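Local coordinates for methylmalonyl-CoA carboxyltransferase 12S subunit (Propionibacterium freudenreichii, PDB 1ON3), which catalyses transfer of the carboxyl group of methylmalonyl-CoA to the biotin of the 1.3S subunit, as the hexameric core of transcarboxylase, at the interface of chains A and B. Coordinates in Å, arbitrary orientation; residue numbers count along the deposited sequence, not the author numbering. Chains: chain A/B, Methylmalonyl-CoA carboxyltransferase 12S subunit.

Contact 1: the interface of chains A and B. Residues chain A 389, 392-393, 396-397, 422-424, 513; chain B 155, 158-159, 162, 188.
Helix 147-164 of the N-terminal carboxyltransferase domain of chain B packs on helix 384-397 and the 3-10 turn 421-423 of the C-terminal domain of chain A, an antiparallel pairing of crotonase-like halves within the homohexamer. B:Phe159 leaves its helix with CG anti to the backbone N (chi1 -173°). B:Phe159 CB meets the carbonyl A:Asp422 O at 3.3 Å, and CG stays near the same oxygen. B:Phe159 CD2 runs along the backbone of A:Leu423, 3.7 Å from A:Leu423 CA. Farther out, B:Phe159 CE2 approaches the carbonyl A:Ser396 O at 3.3 Å, and the tip, CZ, meets NH1 of A:Arg513, whose guanidinium plane stands 71° from the ring. Water 1 sits over the centre of one ring face, linking A:Ser396 O, NH1 and NH2 of A:Arg513 and B:Phe159 O. An alanine here would probably loosen the packing against the 421-423 turn and leave this water less firmly placed, since the whole ring would be gone. One turn on, B:Val162 wedges between A:Tyr393 and A:Ser396: CG2 touches A:Ser396 CB at 3.5 Å, while CG1 lies above the rim of the A:Tyr393 ring. A:Ser396 turns its OG back to its own helix, 2.6 Å from A:Leu392 O and above that carbonyl plane, presenting CB to the valine. A:Leu392 CD1 rests off-centre over one face of B:Phe158, 3.9 Å from CD2. No direct polar bond crosses this patch; water 2 joins A:Glu397 OE2 to B:Val162 O, and A:Arg513 NH2 holds the same carboxylate oxygen in a 3.3 Å salt bridge within chain A.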
loop_
_atom_site.group_PDB
_atom_site.type_symbol
_atom_site.label_atom_id
_atom_site.label_comp_id
_atom_site.label_asym_id
_atom_site.label_seq_id
_atom_site.Cartn_x
_atom_site.Cartn_y
_atom_site.Cartn_z
ATOM N N ALA A 389 28.961 10.781 -14.448
ATOM C CA ALA A 389 28.055 9.713 -14.032
ATOM C C ALA A 389 26.711 10.278 -13.579
ATOM O O ALA A 389 25.678 9.626 -13.746
ATOM C CB ALA A 389 28.689 8.895 -12.900
ATOM N N LEU A 392 24.102 10.240 -16.276
ATOM C CA LEU A 392 23.624 8.883 -16.561
ATOM C C LEU A 392 22.663 8.464 -15.454
ATOM O O LEU A 392 21.619 7.866 -15.708
ATOM C CB LEU A 392 24.804 7.903 -16.628
ATOM C CG LEU A 392 25.840 8.191 -17.726
ATOM C CD1 LEU A 392 27.108 7.390 -17.478
ATOM C CD2 LEU A 392 25.259 7.861 -19.079
ATOM N N TYR A 393 23.021 8.803 -14.223
ATOM C CA TYR A 393 22.186 8.476 -13.085
ATOM C C TYR A 393 20.849 9.223 -13.109
ATOM O O TYR A 393 19.782 8.610 -12.971
ATOM C CB TYR A 393 22.911 8.807 -11.786
ATOM C CG TYR A 393 22.127 8.368 -10.571
ATOM C CD1 TYR A 393 22.438 7.179 -9.903
ATOM C CD2 TYR A 393 21.049 9.122 -10.102
ATOM C CE1 TYR A 393 21.692 6.756 -8.799
ATOM C CE2 TYR A 393 20.296 8.708 -9.002
ATOM C CZ TYR A 393 20.621 7.529 -8.360
ATOM O OH TYR A 393 19.860 7.109 -7.293
ATOM N N SER A 396 18.679 7.926 -15.968
ATOM C CA SER A 396 18.300 6.528 -15.747
ATOM C C SER A 396 17.245 6.430 -14.645
ATOM O O SER A 396 16.364 5.572 -14.689
ATOM C CB SER A 396 19.525 5.694 -15.355
ATOM O OG SER A 396 20.466 5.634 -16.413
ATOM N N GLU A 397 17.329 7.326 -13.669
ATOM C CA GLU A 397 16.389 7.338 -12.546
ATOM C C GLU A 397 15.071 8.062 -12.871
ATOM O O GLU A 397 14.028 7.786 -12.264
ATOM C CB GLU A 397 17.055 8.019 -11.337
ATOM C CG GLU A 397 16.223 8.105 -10.066
ATOM C CD GLU A 397 16.319 6.853 -9.201
ATOM O OE1 GLU A 397 15.851 6.897 -8.043
ATOM O OE2 GLU A 397 16.853 5.826 -9.673
ATOM N N ASP A 422 18.360 3.519 -24.502
ATOM C CA ASP A 422 18.857 2.636 -23.452
ATOM C C ASP A 422 18.781 3.255 -22.071
ATOM O O ASP A 422 18.795 2.532 -21.072
ATOM C CB ASP A 422 20.292 2.217 -23.746
ATOM C CG ASP A 422 20.401 1.447 -25.035
ATOM O OD1 ASP A 422 19.647 0.463 -25.177
ATOM O OD2 ASP A 422 21.219 1.825 -25.902
ATOM N N LEU A 423 18.730 4.585 -21.993
ATOM C CA LEU A 423 18.593 5.235 -20.683
ATOM C C LEU A 423 17.123 5.605 -20.434
ATOM O O LEU A 423 16.790 6.408 -19.551
ATOM C CB LEU A 423 19.504 6.461 -20.554
ATOM C CG LEU A 423 20.835 6.112 -19.860
ATOM C CD1 LEU A 423 21.683 5.250 -20.787
ATOM C CD2 LEU A 423 21.587 7.374 -19.473
ATOM N N GLY A 424 16.249 4.993 -21.222
ATOM C CA GLY A 424 14.825 5.211 -21.054
ATOM C C GLY A 424 14.140 6.317 -21.824
ATOM O O GLY A 424 13.034 6.719 -21.456
ATOM N N ARG A 513 9.747 2.159 -10.467
ATOM C CA ARG A 513 11.129 1.849 -10.147
ATOM C C ARG A 513 11.190 0.855 -8.990
ATOM O O ARG A 513 10.283 0.814 -8.154
ATOM C CB ARG A 513 11.846 3.137 -9.740
ATOM C CG ARG A 513 11.853 4.217 -10.804
ATOM C CD ARG A 513 12.776 3.827 -11.943
ATOM N NE ARG A 513 14.171 3.819 -11.516
ATOM C CZ ARG A 513 15.155 3.209 -12.173
ATOM N NH1 ARG A 513 14.905 2.544 -13.297
ATOM N NH2 ARG A 513 16.392 3.270 -11.709
ATOM N N GLY B 155 24.922 1.621 -22.768
ATOM C CA GLY B 155 23.769 2.372 -22.308
ATOM C C GLY B 155 22.926 1.460 -21.437
ATOM O O GLY B 155 22.470 1.858 -20.364
ATOM N N PHE B 158 24.675 0.961 -17.944
ATOM C CA PHE B 158 24.557 2.097 -17.029
ATOM C C PHE B 158 23.144 2.182 -16.454
ATOM O O PHE B 158 22.963 2.438 -15.273
ATOM C CB PHE B 158 24.884 3.419 -17.737
ATOM C CG PHE B 158 26.243 3.445 -18.404
ATOM C CD1 PHE B 158 27.325 2.759 -17.854
ATOM C CD2 PHE B 158 26.444 4.196 -19.560
ATOM C CE1 PHE B 158 28.587 2.820 -18.444
ATOM C CE2 PHE B 158 27.698 4.270 -20.161
ATOM C CZ PHE B 158 28.777 3.579 -19.603
ATOM N N PHE B 159 22.139 1.989 -17.297
ATOM C CA PHE B 159 20.768 2.034 -16.801
ATOM C C PHE B 159 20.610 0.950 -15.732
ATOM O O PHE B 159 19.955 1.161 -14.713
ATOM C CB PHE B 159 19.781 1.802 -17.955
ATOM C CG PHE B 159 18.327 2.005 -17.575
ATOM C CD1 PHE B 159 17.540 0.925 -17.168
ATOM C CD2 PHE B 159 17.748 3.268 -17.632
ATOM C CE1 PHE B 159 16.188 1.107 -16.824
ATOM C CE2 PHE B 159 16.392 3.463 -17.289
ATOM C CZ PHE B 159 15.620 2.381 -16.886
ATOM N N VAL B 162 22.082 1.804 -12.356
ATOM C CA VAL B 162 21.227 2.738 -11.630
ATOM C C VAL B 162 20.005 2.002 -11.079
ATOM O O VAL B 162 19.562 2.260 -9.959
ATOM C CB VAL B 162 20.777 3.912 -12.535
ATOM C CG1 VAL B 162 19.917 4.891 -11.746
ATOM C CG2 VAL B 162 22.005 4.639 -13.085
ATOM N N LEU B 188 28.972 4.207 -11.179
ATOM C CA LEU B 188 27.577 4.010 -10.792
ATOM C C LEU B 188 27.398 2.874 -9.788
ATOM O O LEU B 188 26.311 2.724 -9.220
ATOM C CB LEU B 188 26.714 3.793 -12.039
ATOM C CG LEU B 188 26.600 5.060 -12.899
ATOM C CD1 LEU B 188 25.934 4.738 -14.224
ATOM C CD2 LEU B 188 25.808 6.126 -12.153
HETATM O O HOH W 1 17.623 2.870 -14.051
HETATM O O HOH W 2 18.352 4.249 -8.327
#

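Contact 2: the interface of chains A and B. Residues chain A 203, 207-208, 211-212, 214, 221; chain B 373, 375-377, 380.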
loop_
_atom_site.group_PDB
_atom_site.type_symbol
_atom_site.label_atom_id
_atom_site.label_comp_id
_atom_site.label_asym_id
_atom_site.label_seq_id
_atom_site.Cartn_x
_atom_site.Cartn_y
_atom_site.Cartn_z
ATOM N N THR A 203 32.994 31.636 3.916
ATOM C CA THR A 203 34.020 32.335 4.682
ATOM C C THR A 203 34.285 33.697 4.033
ATOM O O THR A 203 34.637 33.769 2.857
ATOM C CB THR A 203 35.333 31.525 4.710
ATOM O OG1 THR A 203 35.060 30.182 5.139
ATOM C CG2 THR A 203 36.346 32.179 5.666
ATOM N N VAL A 207 38.488 36.894 6.888
ATOM C CA VAL A 207 38.978 35.649 7.453
ATOM C C VAL A 207 39.906 34.960 6.463
ATOM O O VAL A 207 40.958 34.458 6.845
ATOM C CB VAL A 207 37.816 34.708 7.817
ATOM C CG1 VAL A 207 38.358 33.385 8.324
ATOM C CG2 VAL A 207 36.935 35.362 8.876
ATOM N N ILE A 208 39.519 34.947 5.191
ATOM C CA ILE A 208 40.339 34.325 4.154
ATOM C C ILE A 208 41.740 34.950 4.131
ATOM O O ILE A 208 42.746 34.242 4.153
ATOM C CB ILE A 208 39.679 34.475 2.757
ATOM C CG1 ILE A 208 38.505 33.498 2.638
ATOM C CG2 ILE A 208 40.701 34.242 1.649
ATOM C CD1 ILE A 208 37.877 33.454 1.262
ATOM N N VAL A 211 43.709 34.120 7.058
ATOM C CA VAL A 211 44.140 32.723 7.129
ATOM C C VAL A 211 45.062 32.278 5.995
ATOM O O VAL A 211 46.116 31.685 6.238
ATOM C CB VAL A 211 42.925 31.762 7.181
ATOM C CG1 VAL A 211 43.402 30.314 7.157
ATOM C CG2 VAL A 211 42.104 32.020 8.440
ATOM N N THR A 212 44.664 32.547 4.757
ATOM C CA THR A 212 45.465 32.151 3.606
ATOM C C THR A 212 46.285 33.310 3.060
ATOM O O THR A 212 47.088 33.134 2.144
ATOM C CB THR A 212 44.576 31.623 2.466
ATOM O OG1 THR A 212 43.810 32.703 1.917
ATOM C CG2 THR A 212 43.630 30.553 2.989
ATOM N N GLU A 214 45.295 35.442 1.249
ATOM C CA GLU A 214 44.750 35.818 -0.059
ATOM C C GLU A 214 43.923 37.091 0.066
ATOM O O GLU A 214 43.212 37.281 1.051
ATOM C CB GLU A 214 43.858 34.712 -0.627
ATOM C CG GLU A 214 44.521 33.354 -0.774
ATOM C CD GLU A 214 43.525 32.285 -1.201
ATOM O OE1 GLU A 214 43.496 31.926 -2.396
ATOM O OE2 GLU A 214 42.759 31.820 -0.339
ATOM N N LEU A 221 34.703 37.711 -4.478
ATOM C CA LEU A 221 34.525 36.430 -3.824
ATOM C C LEU A 221 33.130 35.829 -3.947
ATOM O O LEU A 221 32.986 34.675 -4.358
ATOM C CB LEU A 221 34.874 36.555 -2.343
ATOM C CG LEU A 221 34.815 35.237 -1.563
ATOM C CD1 LEU A 221 35.955 34.337 -2.003
ATOM C CD2 LEU A 221 34.909 35.513 -0.079
ATOM N N PHE B 373 34.723 25.248 7.929
ATOM C CA PHE B 373 35.098 24.869 6.582
ATOM C C PHE B 373 36.407 25.560 6.245
ATOM O O PHE B 373 36.689 26.648 6.741
ATOM C CB PHE B 373 33.996 25.245 5.579
ATOM C CG PHE B 373 32.766 24.385 5.703
ATOM C CD1 PHE B 373 31.759 24.716 6.593
ATOM C CD2 PHE B 373 32.655 23.202 4.973
ATOM C CE1 PHE B 373 30.651 23.882 6.770
ATOM C CE2 PHE B 373 31.556 22.355 5.136
ATOM C CZ PHE B 373 30.554 22.697 6.038
ATOM N N PRO B 375 39.059 27.819 4.855
ATOM C CA PRO B 375 39.036 29.134 4.202
ATOM C C PRO B 375 39.899 29.130 2.937
ATOM O O PRO B 375 40.930 28.458 2.881
ATOM C CB PRO B 375 39.591 30.058 5.279
ATOM C CG PRO B 375 39.108 29.416 6.543
ATOM C CD PRO B 375 39.420 27.959 6.279
ATOM N N GLY B 376 39.480 29.872 1.919
ATOM C CA GLY B 376 40.256 29.914 0.695
ATOM C C GLY B 376 39.413 30.287 -0.507
ATOM O O GLY B 376 38.273 29.836 -0.641
ATOM N N VAL B 377 39.972 31.110 -1.387
ATOM C CA VAL B 377 39.245 31.541 -2.568
ATOM C C VAL B 377 38.818 30.367 -3.436
ATOM O O VAL B 377 37.677 30.310 -3.890
ATOM C CB VAL B 377 40.080 32.510 -3.425
ATOM C CG1 VAL B 377 39.308 32.886 -4.675
ATOM C CG2 VAL B 377 40.415 33.763 -2.620
ATOM N N GLU B 380 35.599 28.703 -2.280
ATOM C CA GLU B 380 34.365 29.395 -2.646
ATOM C C GLU B 380 34.161 29.196 -4.149
ATOM O O GLU B 380 33.087 28.787 -4.600
ATOM C CB GLU B 380 34.454 30.894 -2.324
ATOM C CG GLU B 380 34.708 31.242 -0.851
ATOM C CD GLU B 380 33.591 30.799 0.096
ATOM O OE1 GLU B 380 32.400 31.005 -0.230
ATOM O OE2 GLU B 380 33.905 30.258 1.184
HETATM O O HOH W 3 34.801 28.245 3.185
HETATM O O HOH W 4 35.489 28.882 7.435
#
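B:Pro375 is the apolar centre of this subunit interface of the homohexamer, where a loop of the C-terminal domain of chain B lies against helix 205-212 of the N-terminal domain of chain A, beside the pocket where methylmalonic acid contacts A:Thr203 and A:Val207. B:Pro375 CB lies 3.9 Å from the methyl CG2 of A:Thr203, which stands anti to the backbone N, and on its other side faces CB of A:Val211. Next along the loop, the backbone of B:Gly376 passes over CG1 and CD1 of A:Ile208. A:Leu221, CG anti to its backbone N, sets CD1 against the CH2 groups of B:Glu380, 3.5 Å from CG. B:Glu380 bends at chi2 (-63°), bringing its carboxylate back to A:Thr203, whose backbone N donates to OE2 at 3.2 Å from above the carboxylate plane. A:Thr203 OG1 binds two waters: water 3 leads to the same OE2, water 4 to B:Phe373 O. At the opposite rim A:Glu214 crosses B:Val377 obliquely, CD 3.7 Å from CG2. A:Glu214 OE2 receives the first N-H of helix 377-381, from B:Val377 N at 3.1 Å and 162° at the hydrogen; a carboxylate at this helix start would probably suit the helix dipole. A:Thr212 fixes that oxygen from within chain A: its OG1, in the crowded position between backbone N and carbonyl carbon (chi1 69°), meets the anti lone pair of A:Glu214 OE2 at 2.6 Å.

The C-alpha centres of contact 1 and contact 2 lie about 38 Å apart in the same A-B interface, and they have no residue in common. In contact 1 chain A supplies its C-terminal domain and chain B its N-terminal domain; in contact 2 the roles are reversed. Helices 377-381 and 384-397 follow closely in sequence, so one stretch of the C-terminal domain serves both contacts, from opposite chains. Two-fold symmetry repeats each patch with the chains exchanged. Held at such separated points, two subunits of the homohexamer are joined antiparallel, N-terminal domain against C-terminal domain.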